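Protein kinase A regulatory subunit, putative (Trypanosoma cruzi, PDB 6HYQ) probably serves as a regulatory subunit of protein kinase A, binding guanosine here in a cyclic nucleotide-binding domain fold. Local coordinates at residues Ile93-Gln98 with Pro119-Val124. Residues are numbered along the deposited sequence; the frame is centred on the assembly and turned at random. Where two conformers were deposited one is given.
Sequences IIKEGQ and PVVATV. With GMP (guanosine), chain E.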
loop_
_atom_site.group_PDB
_atom_site.type_symbol
_atom_site.label_atom_id
_atom_site.label_comp_id
_atom_site.label_asym_id
_atom_site.label_seq_id
_atom_site.Cartn_x
_atom_site.Cartn_y
_atom_site.Cartn_z
ATOM N N ILE A 93 -0.961 15.113 12.364
ATOM C CA ILE A 93 0.452 15.448 12.235
ATOM C C ILE A 93 0.587 16.968 12.223
ATOM O O ILE A 93 0.024 17.656 11.371
ATOM C CB ILE A 93 1.055 14.837 10.944
ATOM C CG1 ILE A 93 0.879 13.301 10.888
ATOM C CG2 ILE A 93 2.564 15.249 10.808
ATOM C CD1 ILE A 93 1.525 12.536 11.939
ATOM N N ILE A 94 1.398 17.497 13.115
ATOM C CA ILE A 94 1.486 18.940 13.261
ATOM C C ILE A 94 2.959 19.298 13.145
ATOM O O ILE A 94 3.772 18.882 13.996
ATOM C CB ILE A 94 0.875 19.460 14.588
ATOM C CG1 ILE A 94 -0.498 18.797 14.849
ATOM C CG2 ILE A 94 0.744 21.046 14.601
ATOM C CD1 ILE A 94 -1.272 19.281 16.043
ATOM N N LYS A 95 3.291 20.061 12.102
ATOM C CA LYS A 95 4.636 20.549 11.826
ATOM C C LYS A 95 4.658 22.086 11.856
ATOM O O LYS A 95 4.223 22.746 10.906
ATOM C CB LYS A 95 5.101 20.017 10.469
ATOM C CG LYS A 95 5.451 18.551 10.498
ATOM C CD LYS A 95 6.659 18.225 9.655
ATOM C CE LYS A 95 6.268 18.133 8.206
ATOM N NZ LYS A 95 7.453 17.949 7.368
ATOM N N GLU A 96 5.253 22.656 12.907
ATOM C CA GLU A 96 5.319 24.111 13.092
ATOM C C GLU A 96 3.923 24.708 13.285
ATOM O O GLU A 96 3.468 25.537 12.515
ATOM C CB GLU A 96 6.046 24.782 11.919
ATOM N N GLY A 97 3.222 24.225 14.308
ATOM C CA GLY A 97 1.932 24.785 14.676
ATOM C C GLY A 97 0.779 24.476 13.742
ATOM O O GLY A 97 -0.379 24.743 14.102
ATOM N N GLN A 98 1.055 23.930 12.564
ATOM C CA GLN A 98 0.052 23.640 11.548
ATOM C C GLN A 98 -0.199 22.139 11.473
ATOM O O GLN A 98 0.735 21.357 11.273
ATOM C CB GLN A 98 0.530 24.142 10.184
ATOM C CG GLN A 98 0.415 25.615 9.966
ATOM C CD GLN A 98 -1.009 25.968 9.668
ATOM O OE1 GLN A 98 -1.873 25.837 10.543
ATOM N NE2 GLN A 98 -1.286 26.322 8.410
ATOM N N PRO A 119 15.664 13.161 15.267
ATOM C CA PRO A 119 14.594 13.496 16.221
ATOM C C PRO A 119 13.209 13.578 15.595
ATOM O O PRO A 119 13.051 13.842 14.404
ATOM C CB PRO A 119 15.027 14.860 16.754
ATOM C CG PRO A 119 16.483 14.850 16.595
ATOM C CD PRO A 119 16.802 14.079 15.391
ATOM N N VAL A 120 12.194 13.300 16.404
ATOM C CA VAL A 120 10.827 13.442 15.933
ATOM C C VAL A 120 10.759 14.744 15.128
ATOM O O VAL A 120 11.252 15.782 15.573
ATOM C CB VAL A 120 9.821 13.428 17.101
ATOM C CG1 VAL A 120 8.363 13.531 16.609
ATOM C CG2 VAL A 120 10.017 12.196 17.989
ATOM N N VAL A 121 10.232 14.648 13.897
ATOM C CA VAL A 121 10.045 15.763 12.972
ATOM C C VAL A 121 8.700 16.453 13.176
ATOM O O VAL A 121 8.543 17.645 12.870
ATOM C CB VAL A 121 10.155 15.216 11.535
ATOM C CG1 VAL A 121 9.940 16.310 10.516
ATOM C CG2 VAL A 121 11.498 14.483 11.323
ATOM N N ALA A 122 7.705 15.729 13.642
ATOM C CA ALA A 122 6.393 16.320 13.714
ATOM C C ALA A 122 5.694 15.806 14.957
ATOM O O ALA A 122 5.995 14.733 15.461
ATOM C CB ALA A 122 5.620 15.976 12.439
ATOM N N THR A 123 4.767 16.596 15.436
ATOM C CA THR A 123 3.993 16.239 16.607
ATOM C C THR A 123 2.748 15.431 16.221
ATOM O O THR A 123 2.089 15.706 15.211
ATOM C CB THR A 123 3.594 17.520 17.329
ATOM O OG1 THR A 123 4.773 18.156 17.826
ATOM C CG2 THR A 123 2.589 17.236 18.464
ATOM N N VAL A 124 2.408 14.445 17.052
ATOM C CA VAL A 124 1.297 13.528 16.759
ATOM C C VAL A 124 0.304 13.708 17.885
ATOM O O VAL A 124 0.591 13.385 19.045
ATOM C CB VAL A 124 1.766 12.049 16.631
ATOM C CG1 VAL A 124 0.610 11.115 16.340
ATOM C CG2 VAL A 124 2.839 11.881 15.533
HETATM O "O5'" GMP E . 7.391 12.860 12.897
HETATM C "C5'" GMP E . 6.647 11.897 13.631
HETATM C "C4'" GMP E . 5.786 11.020 12.743
HETATM O "O4'" GMP E . 4.824 11.842 12.030
HETATM C "C3'" GMP E . 6.490 10.206 11.646
HETATM O "O3'" GMP E . 7.036 8.998 12.126
HETATM C "C2'" GMP E . 5.406 9.990 10.603
HETATM O "O2'" GMP E . 4.589 8.825 10.891
HETATM C "C1'" GMP E . 4.587 11.285 10.736
HETATM N N9 GMP E . 5.048 12.296 9.792
HETATM C C8 GMP E . 6.137 13.080 9.988
HETATM N N7 GMP E . 6.238 13.911 8.946
HETATM C C5 GMP E . 5.212 13.606 8.150
HETATM C C6 GMP E . 4.754 14.175 6.825
HETATM O O6 GMP E . 5.385 15.058 6.298
HETATM N N1 GMP E . 3.565 13.628 6.237
HETATM C C2 GMP E . 2.820 12.558 6.811
HETATM N N2 GMP E . 1.662 12.104 6.055
HETATM N N3 GMP E . 3.223 12.043 8.065
HETATM C C4 GMP E . 4.464 12.601 8.683
#
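Ile94 and Thr123 face each other as an antiparallel hydrogen-bonded pair: Ile94 N gives its hydrogen to Thr123 O at 2.8 Å, in the carbonyl plane, and Thr123 N returns one to Ile94 O at 2.9 Å, tilted 25° from that carbonyl's plane. Ile93 and Val124 follow as a non-hydrogen-bonded pair whose side chains share the face turned to guanosine. Packing is dense on this face. The CG2 branch of Ile93 lies 3.5 Å from Ala122 CB, and Lys95 CG meets the same methyl roughly at a right angle to that branch, 3.2 Å away, tighter than a usual carbon contact. With chi1 at -57°, Ile93 sets CG1 beside its backbone N, and CD1 bends round to meet both Val124 CG2 (3.9 Å) and the ribose at O4' of guanosine (3.4 Å). A weak hydrogen bond from Ala122 N reaches O5' of guanosine (3.0 Å), while Glu113 takes the N-H of Val121 and also hydrogen-bonds the nucleoside. The outer side is looser. Lys95, bent at chi2 and chi3, runs its CD past Val121 CG1 and brings NZ to 3.7 Å from guanosine O6, a distant approach. On the opposite face Ile94 and Thr123 are partly exposed, their CB atoms side by side, and Thr123 OG1 is hydrogen-bonded to Ala75 N; beyond Lys95, the turn Glu96-Gly97 is exposed. Strands 91-95 and 123-126 are the central pair of one sheet of the jelly-roll beta barrel of a cyclic nucleotide-binding domain; the segment leading into 123-126 belongs to the phosphate-binding cassette, whose pocket here holds a nucleoside without phosphate.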